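Local coordinates for 6-phosphogluconate dehydrogenase, NAD-binding (Mycolicibacterium smegmatis MC2 155, PDB 6SMT), which reduces imines with S-enantioselectivity, very likely drawing hydride from the NADPH that it binds, at the interface of chains A and B. Numbering follows the deposited sequence. Chains: chain A/B, 6-phosphogluconate dehydrogenase, NAD-binding.

Contact 1: the interface of chains A and B. Residues chain A 185, 188-193, 251, 264-265; chain B 178, 181-182, 185, 292.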
ATOM      1  N   THR A 185       2.622  -2.634  -5.778  1.00 11.44           N
ATOM      2  CA  THR A 185       1.157  -2.821  -5.830  1.00 10.77           C
ATOM      3  C   THR A 185       0.495  -1.630  -5.136  1.00 11.39           C
ATOM      4  O   THR A 185      -0.491  -1.061  -5.642  1.00 11.13           O
ATOM      5  CB  THR A 185       0.752  -4.143  -5.217  1.00 11.64           C
ATOM      6  OG1 THR A 185       1.392  -5.235  -5.907  1.00 11.98           O
ATOM      7  CG2 THR A 185      -0.730  -4.362  -5.299  1.00 12.52           C
ATOM      8  N   GLY A 188       0.724   1.368  -7.430  1.00 10.84           N
ATOM      9  CA  GLY A 188      -0.321   1.246  -8.448  1.00 11.66           C
ATOM     10  C   GLY A 188      -1.666   1.658  -7.868  1.00 11.81           C
ATOM     11  O   GLY A 188      -2.394   2.392  -8.584  1.00 13.36           O
ATOM     12  N   GLY A 189      -1.978   1.254  -6.667  1.00 11.19           N
ATOM     13  CA  GLY A 189      -3.247   1.689  -6.090  1.00 12.00           C
ATOM     14  C   GLY A 189      -3.293   3.176  -5.843  1.00 12.03           C
ATOM     15  O   GLY A 189      -4.327   3.832  -6.136  1.00 12.16           O
ATOM     16  N   PHE A 190      -2.197   3.757  -5.391  1.00 10.93           N
ATOM     17  CA  PHE A 190      -2.157   5.204  -5.158  1.00 11.25           C
ATOM     18  C   PHE A 190      -2.329   6.000  -6.427  1.00 11.74           C
ATOM     19  O   PHE A 190      -3.082   6.929  -6.507  1.00 11.79           O
ATOM     20  CB  PHE A 190      -0.833   5.566  -4.473  1.00 10.94           C
ATOM     21  CG  PHE A 190      -0.731   7.038  -4.165  1.00 11.95           C
ATOM     22  CD1 PHE A 190      -1.493   7.620  -3.201  1.00 13.44           C
ATOM     23  CD2 PHE A 190       0.143   7.837  -4.893  1.00 12.73           C
ATOM     24  CE1 PHE A 190      -1.432   8.992  -2.934  1.00 14.24           C
ATOM     25  CE2 PHE A 190       0.250   9.174  -4.618  1.00 14.56           C
ATOM     26  CZ  PHE A 190      -0.536   9.742  -3.643  1.00 13.92           C
ATOM     27  N   GLY A 191      -1.629   5.665  -7.510  1.00 11.82           N
ATOM     28  CA  GLY A 191      -1.748   6.415  -8.743  1.00 11.77           C
ATOM     29  C   GLY A 191      -3.170   6.288  -9.295  1.00 11.81           C
ATOM     30  O   GLY A 191      -3.661   7.256  -9.811  1.00 12.71           O
ATOM     31  N   HIS A 192      -3.748   5.104  -9.199  1.00 11.80           N
ATOM     32  CA  HIS A 192      -5.154   4.899  -9.628  1.00 11.74           C
ATOM     33  C   HIS A 192      -6.083   5.779  -8.789  1.00 12.75           C
ATOM     34  O   HIS A 192      -6.981   6.436  -9.357  1.00 12.61           O
ATOM     35  CB  HIS A 192      -5.471   3.419  -9.521  1.00 12.45           C
ATOM     36  CG  HIS A 192      -6.791   3.036 -10.038  1.00 12.43           C
ATOM     37  ND1 HIS A 192      -7.906   3.117  -9.232  1.00 13.09           N
ATOM     38  CD2 HIS A 192      -7.174   2.628 -11.276  1.00 14.07           C
ATOM     39  CE1 HIS A 192      -8.950   2.779 -10.016  1.00 14.65           C
ATOM     40  NE2 HIS A 192      -8.556   2.517 -11.275  1.00 14.30           N
ATOM     41  N   ALA A 193      -5.870   5.795  -7.496  1.00 12.66           N
ATOM     42  CA  ALA A 193      -6.745   6.551  -6.587  1.00 12.96           C
ATOM     43  C   ALA A 193      -6.681   8.028  -6.971  1.00 14.11           C
ATOM     44  O   ALA A 193      -7.681   8.684  -6.966  1.00 12.94           O
ATOM     45  CB  ALA A 193      -6.342   6.330  -5.171  1.00 13.75           C
ATOM     46  N   LEU A 251     -16.005   0.347  -6.048  1.00 12.46           N
ATOM     47  CA  LEU A 251     -14.737   0.954  -6.446  1.00 12.84           C
ATOM     48  C   LEU A 251     -14.524   0.762  -7.961  1.00 12.03           C
ATOM     49  O   LEU A 251     -14.118   1.707  -8.626  1.00 12.95           O
ATOM     50  CB  LEU A 251     -13.553   0.346  -5.663  1.00 12.32           C
ATOM     51  CG  LEU A 251     -13.686   0.350  -4.134  1.00 13.08           C
ATOM     52  CD1 LEU A 251     -12.443  -0.217  -3.470  1.00 13.58           C
ATOM     53  CD2 LEU A 251     -13.918   1.727  -3.633  1.00 15.14           C
ATOM     54  N   LEU A 264      -6.238  -3.551 -11.418  1.00 13.49           N
ATOM     55  CA  LEU A 264      -5.805  -4.074 -10.119  1.00 13.26           C
ATOM     56  C   LEU A 264      -7.005  -4.456  -9.256  1.00 12.17           C
ATOM     57  O   LEU A 264      -7.016  -5.587  -8.692  1.00 13.25           O
ATOM     58  CB  LEU A 264      -4.856  -3.088  -9.407  1.00 15.03           C
ATOM     59  CG  LEU A 264      -3.367  -3.235  -9.847  1.00 16.40           C
ATOM     60  CD1 LEU A 264      -3.100  -2.479 -11.085  1.00 20.06           C
ATOM     61  CD2 LEU A 264      -2.408  -2.755  -8.774  1.00 17.20           C
ATOM     62  N   LEU A 265      -8.016  -3.559  -9.173  1.00 12.91           N
ATOM     63  CA  LEU A 265      -9.193  -3.932  -8.385  1.00 13.73           C
ATOM     64  C   LEU A 265      -9.950  -5.138  -8.976  1.00 14.05           C
ATOM     65  O   LEU A 265     -10.502  -5.877  -8.202  1.00 13.92           O
ATOM     66  CB  LEU A 265     -10.083  -2.709  -8.290  1.00 14.85           C
ATOM     67  CG  LEU A 265      -9.582  -1.556  -7.419  1.00 16.99           C
ATOM     68  CD1 LEU A 265     -10.321  -0.276  -7.720  1.00 20.59           C
ATOM     69  CD2 LEU A 265      -9.725  -1.927  -6.012  1.00 18.33           C
TER
ATOM     70  N   ALA B 178     -11.810   6.821  -3.496  1.00 12.22           N
ATOM     71  CA  ALA B 178     -10.348   6.973  -3.714  1.00 12.59           C
ATOM     72  C   ALA B 178      -9.546   6.280  -2.626  1.00 12.79           C
ATOM     73  O   ALA B 178      -8.541   5.532  -2.875  1.00 12.72           O
ATOM     74  CB  ALA B 178      -9.977   8.457  -3.807  1.00 14.93           C
ATOM     75  N   ASP B 181      -9.793   2.428  -2.561  1.00 11.56           N
ATOM     76  CA  ASP B 181      -9.006   1.946  -3.707  1.00 12.90           C
ATOM     77  C   ASP B 181      -7.546   1.773  -3.261  1.00 12.68           C
ATOM     78  O   ASP B 181      -6.970   0.682  -3.410  1.00 12.38           O
ATOM     79  CB  ASP B 181      -9.179   2.922  -4.841  1.00 13.29           C
ATOM     80  CG  ASP B 181      -8.370   2.747  -6.045  1.00 15.73           C
ATOM     81  OD1 ASP B 181      -7.699   1.685  -6.165  1.00 16.27           O
ATOM     82  OD2 ASP B 181      -8.424   3.653  -6.887  1.00 16.02           O
ATOM     83  N   LEU B 182      -6.978   2.829  -2.713  1.00 11.84           N
ATOM     84  CA  LEU B 182      -5.584   2.734  -2.175  1.00 11.74           C
ATOM     85  C   LEU B 182      -5.496   1.603  -1.171  1.00 11.34           C
ATOM     86  O   LEU B 182      -4.556   0.783  -1.219  1.00 11.99           O
ATOM     87  CB  LEU B 182      -5.219   4.079  -1.596  1.00 11.68           C
ATOM     88  CG  LEU B 182      -3.948   4.101  -0.771  1.00 12.79           C
ATOM     89  CD1 LEU B 182      -2.768   3.703  -1.625  1.00 14.19           C
ATOM     90  CD2 LEU B 182      -3.756   5.404  -0.074  1.00 14.88           C
ATOM     91  N   THR B 185      -6.154  -2.112  -2.600  1.00 10.87           N
ATOM     92  CA  THR B 185      -5.088  -2.483  -3.525  1.00 10.76           C
ATOM     93  C   THR B 185      -3.862  -2.870  -2.713  1.00 11.06           C
ATOM     94  O   THR B 185      -3.194  -3.862  -2.992  1.00 10.76           O
ATOM     95  CB  THR B 185      -4.841  -1.400  -4.538  1.00 11.37           C
ATOM     96  OG1 THR B 185      -6.067  -1.109  -5.261  1.00 12.02           O
ATOM     97  CG2 THR B 185      -3.794  -1.818  -5.533  1.00 12.26           C
ATOM     98  N   MET B 292      -3.398   4.696 -17.250  1.00 16.94           N
ATOM     99  CA  MET B 292      -4.585   3.989 -16.751  1.00 17.50           C
ATOM    100  C   MET B 292      -5.825   4.547 -17.448  1.00 17.45           C
ATOM    101  O   MET B 292      -6.842   3.873 -17.258  1.00 18.87           O
ATOM    102  CB  MET B 292      -4.681   4.141 -15.236  1.00 17.31           C
ATOM    103  CG  MET B 292      -3.473   3.494 -14.511  1.00 16.66           C
ATOM    104  SD  MET B 292      -3.646   3.790 -12.715  1.00 17.57           S
ATOM    105  CE  MET B 292      -2.137   3.057 -12.103  1.00 18.51           C
TER
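A histidine-aspartate hydrogen bond set into apolar packing marks this stretch of the interface, where helix 171-199 of chain A runs alongside its own copy from chain B, nearly antiparallel to it. The imidazole of A:His192 donates from ND1 to carboxylate oxygen OD2 of B:Asp181 at 2.5 Å (162° at H). OD2 receives the N-H on its syn lone pair and lies in the plane of the ring, while ring and carboxylate planes stand 76° apart. Both side chains leave their helices with CG anti to the backbone N, and meet at about a right angle. This straight, in-plane geometry would suit an ion pair, although protonation is not seen.

Apolar groups close round it. A:Leu265 brings CD1 crosswise to within 3.6 Å of OD1 of B:Asp181, and the extended chain of B:Met292 lays its SD 3.6 Å from CA of A:His192. Close helix approach is seen at A:Gly189, whose CA meets methyl CG2 of B:Thr185 at 3.6 Å; CD2 of A:Leu264 touches the same methyl.

Within chain B, the hydroxyl of B:Thr185 is turned back on its own helix: OG1 donates to backbone O of B:Asp181 at 2.7 Å, from 32° above the carbonyl plane.

Contact 2: the interface of chains A and B. Residues chain A 182-183, 186, 214-215, 218-219, 222; chain B 182-183, 186, 214-215, 218-219, 222.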
ATOM      1  N   LEU A 182       4.734  -5.777  -2.471  1.00 11.48           N
ATOM      2  CA  LEU A 182       3.898  -4.895  -1.603  1.00 12.04           C
ATOM      3  C   LEU A 182       4.050  -3.466  -2.036  1.00 11.74           C
ATOM      4  O   LEU A 182       3.060  -2.712  -2.184  1.00 11.87           O
ATOM      5  CB  LEU A 182       4.358  -5.082  -0.182  1.00 12.26           C
ATOM      6  CG  LEU A 182       3.822  -4.104   0.826  1.00 13.19           C
ATOM      7  CD1 LEU A 182       2.269  -4.149   0.858  1.00 14.88           C
ATOM      8  CD2 LEU A 182       4.448  -4.330   2.189  1.00 13.42           C
ATOM      9  N   PHE A 183       5.272  -2.974  -2.227  1.00 10.60           N
ATOM     10  CA  PHE A 183       5.519  -1.592  -2.541  1.00  9.96           C
ATOM     11  C   PHE A 183       4.861  -1.193  -3.875  1.00 10.47           C
ATOM     12  O   PHE A 183       4.123  -0.200  -3.891  1.00 10.43           O
ATOM     13  CB  PHE A 183       7.024  -1.328  -2.577  1.00 10.27           C
ATOM     14  CG  PHE A 183       7.358   0.053  -2.990  1.00 10.67           C
ATOM     15  CD1 PHE A 183       7.227   1.116  -2.101  1.00 11.58           C
ATOM     16  CD2 PHE A 183       7.738   0.334  -4.331  1.00 10.78           C
ATOM     17  CE1 PHE A 183       7.410   2.429  -2.498  1.00 13.32           C
ATOM     18  CE2 PHE A 183       8.004   1.625  -4.675  1.00 11.77           C
ATOM     19  CZ  PHE A 183       7.804   2.698  -3.806  1.00 12.22           C
ATOM     20  N   SER A 186       1.073  -1.158  -4.036  0.57 10.86           N
ATOM     21  CA  SER A 186       0.556   0.018  -3.290  0.57 10.85           C
ATOM     22  C   SER A 186       0.677   1.287  -4.142  0.57 10.89           C
ATOM     23  O   SER A 186      -0.218   2.202  -4.263  0.57 10.62           O
ATOM     24  CB  SER A 186       1.272   0.136  -1.971  0.57 11.64           C
ATOM     25  OG  SER A 186       1.079  -1.033  -1.184  0.57 13.58           O
ATOM     26  N   ILE A 214      -4.637   6.641   5.508  1.00 12.39           N
ATOM     27  CA  ILE A 214      -4.700   5.222   5.087  1.00 11.35           C
ATOM     28  C   ILE A 214      -3.328   4.564   5.311  1.00 11.46           C
ATOM     29  O   ILE A 214      -3.265   3.465   5.811  1.00 11.90           O
ATOM     30  CB  ILE A 214      -5.157   5.120   3.639  1.00 11.89           C
ATOM     31  CG1 ILE A 214      -6.608   5.561   3.492  1.00 12.53           C
ATOM     32  CG2 ILE A 214      -4.939   3.697   3.121  1.00 11.46           C
ATOM     33  CD1 ILE A 214      -7.657   4.758   4.238  1.00 13.31           C
ATOM     34  N   VAL A 215      -2.249   5.221   4.902  1.00 11.93           N
ATOM     35  CA  VAL A 215      -0.927   4.626   5.158  1.00 13.10           C
ATOM     36  C   VAL A 215      -0.746   4.326   6.626  1.00 13.10           C
ATOM     37  O   VAL A 215      -0.267   3.277   6.995  1.00 12.46           O
ATOM     38  CB  VAL A 215       0.159   5.559   4.607  1.00 13.00           C
ATOM     39  CG1 VAL A 215       1.526   5.037   4.989  1.00 14.26           C
ATOM     40  CG2 VAL A 215       0.075   5.665   3.123  1.00 13.66           C
ATOM     41  N   LEU A 218      -2.180   0.956   7.811  1.00 12.82           N
ATOM     42  CA  LEU A 218      -1.713  -0.320   7.203  1.00 13.37           C
ATOM     43  C   LEU A 218      -0.894  -1.138   8.160  1.00 14.44           C
ATOM     44  O   LEU A 218      -1.078  -2.371   8.127  1.00 14.45           O
ATOM     45  CB  LEU A 218      -0.877  -0.022   5.951  1.00 12.68           C
ATOM     46  CG  LEU A 218      -1.592   0.669   4.806  1.00 13.71           C
ATOM     47  CD1 LEU A 218      -0.623   0.939   3.641  1.00 13.64           C
ATOM     48  CD2 LEU A 218      -2.758  -0.182   4.288  1.00 13.58           C
ATOM     49  N   SER A 219       0.021  -0.578   8.917  1.00 14.95           N
ATOM     50  CA  SER A 219       0.919  -1.436   9.737  1.00 15.86           C
ATOM     51  C   SER A 219       0.125  -2.281  10.716  1.00 16.36           C
ATOM     52  O   SER A 219       0.345  -3.503  10.769  1.00 16.26           O
ATOM     53  CB  SER A 219       2.049  -0.684  10.330  1.00 18.22           C
ATOM     54  OG  SER A 219       3.168  -0.645   9.418  1.00 21.05           O
ATOM     55  N   PHE A 222      -1.784  -5.020   8.706  1.00 14.17           N
ATOM     56  CA  PHE A 222      -0.864  -6.037   8.180  1.00 13.26           C
ATOM     57  C   PHE A 222      -0.376  -6.964   9.314  1.00 14.31           C
ATOM     58  O   PHE A 222      -0.250  -8.147   9.067  1.00 14.96           O
ATOM     59  CB  PHE A 222       0.294  -5.338   7.460  1.00 12.98           C
ATOM     60  CG  PHE A 222      -0.009  -4.653   6.149  1.00 12.88           C
ATOM     61  CD1 PHE A 222      -1.236  -4.701   5.518  1.00 13.68           C
ATOM     62  CD2 PHE A 222       0.983  -3.925   5.529  1.00 12.76           C
ATOM     63  CE1 PHE A 222      -1.477  -4.050   4.315  1.00 13.78           C
ATOM     64  CE2 PHE A 222       0.736  -3.276   4.315  1.00 12.43           C
ATOM     65  CZ  PHE A 222      -0.467  -3.361   3.710  1.00 12.95           C
TER
ATOM     66  N   LEU B 182      -6.978   2.829  -2.713  1.00 11.84           N
ATOM     67  CA  LEU B 182      -5.584   2.734  -2.175  1.00 11.74           C
ATOM     68  C   LEU B 182      -5.496   1.603  -1.171  1.00 11.34           C
ATOM     69  O   LEU B 182      -4.556   0.783  -1.219  1.00 11.99           O
ATOM     70  CB  LEU B 182      -5.219   4.079  -1.596  1.00 11.68           C
ATOM     71  CG  LEU B 182      -3.948   4.101  -0.771  1.00 12.79           C
ATOM     72  CD1 LEU B 182      -2.768   3.703  -1.625  1.00 14.19           C
ATOM     73  CD2 LEU B 182      -3.756   5.404  -0.074  1.00 14.88           C
ATOM     74  N   PHE B 183      -6.391   1.602  -0.202  1.00 10.08           N
ATOM     75  CA  PHE B 183      -6.329   0.655   0.902  1.00 10.43           C
ATOM     76  C   PHE B 183      -6.391  -0.794   0.412  1.00 10.93           C
ATOM     77  O   PHE B 183      -5.525  -1.634   0.721  1.00 10.93           O
ATOM     78  CB  PHE B 183      -7.441   0.914   1.883  1.00 10.24           C
ATOM     79  CG  PHE B 183      -7.481  -0.110   2.990  1.00 11.29           C
ATOM     80  CD1 PHE B 183      -6.525  -0.141   3.980  1.00 11.21           C
ATOM     81  CD2 PHE B 183      -8.436  -1.118   2.990  1.00 11.60           C
ATOM     82  CE1 PHE B 183      -6.535  -1.142   4.947  1.00 12.45           C
ATOM     83  CE2 PHE B 183      -8.476  -2.097   3.963  1.00 13.60           C
ATOM     84  CZ  PHE B 183      -7.519  -2.106   4.947  1.00 11.91           C
ATOM     85  N   SER B 186      -3.561  -2.049  -1.694  0.59 10.93           N
ATOM     86  CA  SER B 186      -2.400  -2.303  -0.812  0.59 11.37           C
ATOM     87  C   SER B 186      -2.571  -3.636  -0.090  0.59 11.50           C
ATOM     88  O   SER B 186      -1.604  -4.432  -0.005  0.59 11.93           O
ATOM     89  CB  SER B 186      -2.233  -1.129   0.143  0.59 11.86           C
ATOM     90  OG  SER B 186      -1.968   0.093  -0.559  0.59 12.52           O
ATOM     91  N   ILE B 214       8.656  -0.968   4.593  1.00 11.75           N
ATOM     92  CA  ILE B 214       8.046  -0.527   3.313  1.00 12.42           C
ATOM     93  C   ILE B 214       6.885   0.412   3.639  1.00 11.89           C
ATOM     94  O   ILE B 214       6.783   1.452   2.992  1.00 12.29           O
ATOM     95  CB  ILE B 214       7.583  -1.728   2.477  1.00 12.16           C
ATOM     96  CG1 ILE B 214       8.780  -2.541   1.984  1.00 12.34           C
ATOM     97  CG2 ILE B 214       6.697  -1.278   1.354  1.00 11.90           C
ATOM     98  CD1 ILE B 214       9.718  -1.850   1.079  1.00 13.40           C
ATOM     99  N   VAL B 215       5.999   0.054   4.581  1.00 12.42           N
ATOM    100  CA  VAL B 215       4.901   0.989   4.910  1.00 12.36           C
ATOM    101  C   VAL B 215       5.471   2.354   5.296  1.00 13.02           C
ATOM    102  O   VAL B 215       4.937   3.391   4.876  1.00 14.07           O
ATOM    103  CB  VAL B 215       3.997   0.372   5.954  1.00 12.71           C
ATOM    104  CG1 VAL B 215       3.027   1.446   6.453  1.00 13.57           C
ATOM    105  CG2 VAL B 215       3.285  -0.890   5.497  1.00 12.98           C
ATOM    106  N   LEU B 218       6.189   4.727   2.336  1.00 12.88           N
ATOM    107  CA  LEU B 218       5.107   5.090   1.391  1.00 13.30           C
ATOM    108  C   LEU B 218       4.721   6.567   1.493  1.00 14.21           C
ATOM    109  O   LEU B 218       4.505   7.154   0.453  1.00 14.62           O
ATOM    110  CB  LEU B 218       3.875   4.238   1.640  1.00 12.06           C
ATOM    111  CG  LEU B 218       3.990   2.749   1.337  1.00 13.10           C
ATOM    112  CD1 LEU B 218       2.712   2.028   1.708  1.00 13.15           C
ATOM    113  CD2 LEU B 218       4.336   2.491  -0.100  1.00 14.25           C
ATOM    114  N   SER B 219       4.577   7.101   2.677  1.00 15.49           N
ATOM    115  CA  SER B 219       4.029   8.485   2.749  1.00 15.84           C
ATOM    116  C   SER B 219       4.921   9.474   2.048  1.00 16.67           C
ATOM    117  O   SER B 219       4.391  10.259   1.245  1.00 16.33           O
ATOM    118  CB  SER B 219       3.732   8.896   4.180  1.00 18.62           C
ATOM    119  OG  SER B 219       2.441   8.459   4.548  1.00 20.62           O
ATOM    120  N   PHE B 222       4.457   8.955  -1.737  1.00 14.08           N
ATOM    121  CA  PHE B 222       3.124   9.379  -2.188  1.00 13.65           C
ATOM    122  C   PHE B 222       3.060  10.922  -2.229  1.00 13.48           C
ATOM    123  O   PHE B 222       2.499  11.492  -3.143  1.00 14.66           O
ATOM    124  CB  PHE B 222       2.044   8.812  -1.293  1.00 13.46           C
ATOM    125  CG  PHE B 222       1.831   7.316  -1.341  1.00 13.01           C
ATOM    126  CD1 PHE B 222       2.380   6.498  -2.322  1.00 13.52           C
ATOM    127  CD2 PHE B 222       0.916   6.762  -0.509  1.00 12.59           C
ATOM    128  CE1 PHE B 222       2.117   5.137  -2.327  1.00 12.89           C
ATOM    129  CE2 PHE B 222       0.626   5.400  -0.539  1.00 12.80           C
ATOM    130  CZ  PHE B 222       1.218   4.603  -1.447  1.00 12.00           C
TER
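Leucine meets leucine at the two-fold axis, A:Leu218 CD1 lying 4.0 Å from B:Leu218 CD1 with the side chains crossed at about a right angle. This is how a symmetric helical interface commonly builds its core: each side chain faces its own copy or a reciprocal partner. The other leucine branch slides antiparallel past a phenylalanine, A:Leu218 CD2 reaching ring carbon CD1 of B:Phe183 at 3.8 Å. Next to it, methyl CG2 of A:Ile214 is wedged between CD2 of B:Leu182, at 3.8 Å, and CB of B:Phe183.

A:Val215 buries 80 Å² and divides its branches: CG2 touches CE2 of B:Phe222 at 3.7 Å, and CG1 packs 3.6 Å from hydroxyl OG of B:Ser219. The ring of A:Phe222 carries CB of its own A:Leu218 over one face, toward the rim.

On the polar side, A:Ser186 OG and B:Ser186 OG face each other at 3.3 Å, a weak hydrogen bond of undecided direction. Each is engaged more firmly within its own helix, A:Ser186 OG donating to backbone O of A:Leu182 at 2.8 Å.

Helices 171-199 and 204-231 of both chains supply the whole patch, which forms a symmetric helical core between the subunits.

Contact 3: the interface of chains A and B. Residues chain A 76, 101, 177, 180, 184; chain B 247, 250-251.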
ATOM      1  N   ASP A  76      19.459  -4.549 -13.636  1.00 10.90           N
ATOM      2  CA  ASP A  76      19.076  -5.946 -13.390  1.00 11.43           C
ATOM      3  C   ASP A  76      20.302  -6.814 -13.579  1.00 10.51           C
ATOM      4  O   ASP A  76      21.434  -6.319 -13.792  1.00  9.88           O
ATOM      5  CB  ASP A  76      17.994  -6.358 -14.381  1.00 13.55           C
ATOM      6  CG  ASP A  76      18.418  -6.339 -15.819  1.00 15.40           C
ATOM      7  OD1 ASP A  76      19.548  -6.219 -16.266  1.00 15.21           O
ATOM      8  OD2 ASP A  76      17.447  -6.269 -16.723  1.00 23.19           O
ATOM      9  N   SER A 101      18.395  -5.171  -8.416  1.00 10.52           N
ATOM     10  CA  SER A 101      17.172  -5.926  -8.109  1.00 11.01           C
ATOM     11  C   SER A 101      16.842  -6.959  -9.161  1.00 12.11           C
ATOM     12  O   SER A 101      16.646  -6.612 -10.316  1.00 15.11           O
ATOM     13  CB  SER A 101      16.044  -4.952  -7.820  1.00 12.75           C
ATOM     14  OG  SER A 101      14.879  -5.689  -7.437  1.00 14.48           O
ATOM     15  N   MET A 177      11.739  -9.648  -3.548  1.00 11.67           N
ATOM     16  CA  MET A 177      10.533  -9.970  -4.391  1.00 11.61           C
ATOM     17  C   MET A 177       9.252  -9.718  -3.584  1.00 13.78           C
ATOM     18  O   MET A 177       8.294  -9.154  -4.116  1.00 13.97           O
ATOM     19  CB  MET A 177      10.543 -11.397  -4.882  1.00 13.04           C
ATOM     20  CG  MET A 177      11.688 -11.718  -5.833  1.00 14.02           C
ATOM     21  SD  MET A 177      11.791 -10.807  -7.396  1.00 15.25           S
ATOM     22  CE  MET A 177      12.758  -9.417  -6.986  1.00 15.73           C
ATOM     23  N   LEU A 180       9.018  -5.668  -2.640  1.00 11.04           N
ATOM     24  CA  LEU A 180       8.752  -4.798  -3.816  1.00 10.83           C
ATOM     25  C   LEU A 180       7.352  -5.124  -4.353  1.00 10.78           C
ATOM     26  O   LEU A 180       6.754  -4.183  -4.918  1.00 11.44           O
ATOM     27  CB  LEU A 180       9.794  -5.082  -4.900  1.00 10.98           C
ATOM     28  CG  LEU A 180      11.192  -4.569  -4.554  1.00 11.59           C
ATOM     29  CD1 LEU A 180      12.156  -5.022  -5.672  1.00 12.38           C
ATOM     30  CD2 LEU A 180      11.267  -3.099  -4.354  1.00 12.45           C
ATOM     31  N   TRP A 184       5.162  -1.866  -4.952  1.00 10.56           N
ATOM     32  CA  TRP A 184       4.701  -1.428  -6.282  1.00 11.00           C
ATOM     33  C   TRP A 184       3.197  -1.640  -6.365  1.00 10.86           C
ATOM     34  O   TRP A 184       2.567  -0.797  -7.066  1.00 10.98           O
ATOM     35  CB  TRP A 184       5.456  -2.149  -7.426  1.00 11.43           C
ATOM     36  CG  TRP A 184       6.841  -1.597  -7.528  1.00 10.74           C
ATOM     37  CD1 TRP A 184       8.008  -2.322  -7.318  1.00 11.18           C
ATOM     38  CD2 TRP A 184       7.287  -0.290  -7.868  1.00 11.15           C
ATOM     39  NE1 TRP A 184       9.093  -1.518  -7.479  1.00 12.03           N
ATOM     40  CE2 TRP A 184       8.719  -0.253  -7.822  1.00 11.94           C
ATOM     41  CE3 TRP A 184       6.614   0.902  -8.183  1.00 12.12           C
ATOM     42  CZ2 TRP A 184       9.419   0.891  -8.061  1.00 11.64           C
ATOM     43  CZ3 TRP A 184       7.331   2.022  -8.471  1.00 11.89           C
ATOM     44  CH2 TRP A 184       8.736   2.027  -8.391  1.00 12.88           C
TER
ATOM     45  N   SER B 247      11.888  -4.324 -13.126  1.00 11.81           N
ATOM     46  CA  SER B 247      11.585  -4.908 -11.823  1.00 12.02           C
ATOM     47  C   SER B 247      10.285  -5.701 -11.797  1.00 12.08           C
ATOM     48  O   SER B 247      10.215  -6.832 -11.286  1.00 11.88           O
ATOM     49  CB  SER B 247      11.596  -3.806 -10.764  1.00 11.80           C
ATOM     50  OG  SER B 247      11.449  -4.448  -9.478  1.00 13.38           O
ATOM     51  N   HIS B 250      10.420  -9.239 -12.904  1.00 14.80           N
ATOM     52  CA  HIS B 250      10.974 -10.134 -11.879  1.00 14.15           C
ATOM     53  C   HIS B 250       9.935 -10.589 -10.887  1.00 13.51           C
ATOM     54  O   HIS B 250       9.840 -11.743 -10.524  1.00 14.00           O
ATOM     55  CB  HIS B 250      12.144  -9.453 -11.191  1.00 13.52           C
ATOM     56  CG  HIS B 250      13.167  -8.899 -12.044  1.00 14.45           C
ATOM     57  ND1 HIS B 250      13.918  -7.806 -11.659  1.00 14.50           N
ATOM     58  CD2 HIS B 250      13.559  -9.184 -13.317  1.00 14.77           C
ATOM     59  CE1 HIS B 250      14.689  -7.457 -12.637  1.00 15.29           C
ATOM     60  NE2 HIS B 250      14.506  -8.318 -13.702  1.00 16.26           N
ATOM     61  N   LEU B 251       9.119  -9.591 -10.413  1.00 12.63           N
ATOM     62  CA  LEU B 251       8.059  -9.857  -9.469  1.00 12.86           C
ATOM     63  C   LEU B 251       7.063 -10.862 -10.021  1.00 13.36           C
ATOM     64  O   LEU B 251       6.647 -11.739  -9.266  1.00 14.59           O
ATOM     65  CB  LEU B 251       7.423  -8.544  -9.014  1.00 12.96           C
ATOM     66  CG  LEU B 251       8.397  -7.437  -8.533  1.00 12.64           C
ATOM     67  CD1 LEU B 251       7.583  -6.217  -8.112  1.00 13.06           C
ATOM     68  CD2 LEU B 251       9.206  -7.915  -7.335  1.00 13.45           C
TER
HETATM   69  O   HOH W   1      11.866  -2.260  -7.859  1.00 11.99           O
HETATM   70  O   HOH W   2      13.132  -6.689  -9.240  1.00 14.95           O
HETATM   71  O   HOH W   3      15.541  -8.136 -16.396  1.00 24.62           O
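B:Leu251, A:Met177 and B:Ser247 bury the most surface here, and they divide the work as interface residues often do, two packing and one gathering water. B:Leu251, its CG anti to the carbonyl carbon and beside the backbone N (chi1 -50°), drives its forked tip against helix 171-199 of chain A. Its CD2 lies 3.6 Å from backbone O of A:Met177 and also meets CB of A:Leu180, while CD1 comes to CD1 of the A:Trp184 indole at 4.0 Å, the side chains crossing at about a right angle. A:Met177 is bent at chi2 and chi3, which curls the thioether back so that SD stands 3.9 Å from CD2 of B:Leu251 and CE touches the same methyl.

B:Ser247, with OG anti to the backbone N, works through water. OG is 2.8 Å from water 1, which sits in the indole plane at the edge and bonds NE1 of A:Trp184. The same OG meets water 2, shared with A:Ser101 OG and with ND1 of B:His250 at 2.8 Å. At the other edge of that imidazole, NE2 bonds water 3 at 2.9 Å (168° at H), and water 3 reaches carboxylate OD2 of A:Asp76. The nearby carboxylate could raise the histidine's basicity.

Helix 241-257 of chain B thus lies against the first half of helix 171-199 of chain A and the loop carrying A:Ser101, an NADPH-binding residue, bringing one subunit beside the other's cofactor site.

Helix 171-199 runs through all three contacts, so one long element carries a large share of the association. Contact 1 and contact 2 lie about 11 Å apart between the centres of their C-alpha atoms and share B:Leu182, which faces both. Contact 3 is about 19 Å from contact 1 and 17 Å from contact 2, toward the nucleotide-binding part of chain A. Helix 241-258 also spans two settings, since Leu251 appears from chain A in contact 1 and from chain B in contact 3. Two-fold symmetry repeats each contact, and the extensive interlocking suggests a dimer whose active sites draw on both subunits.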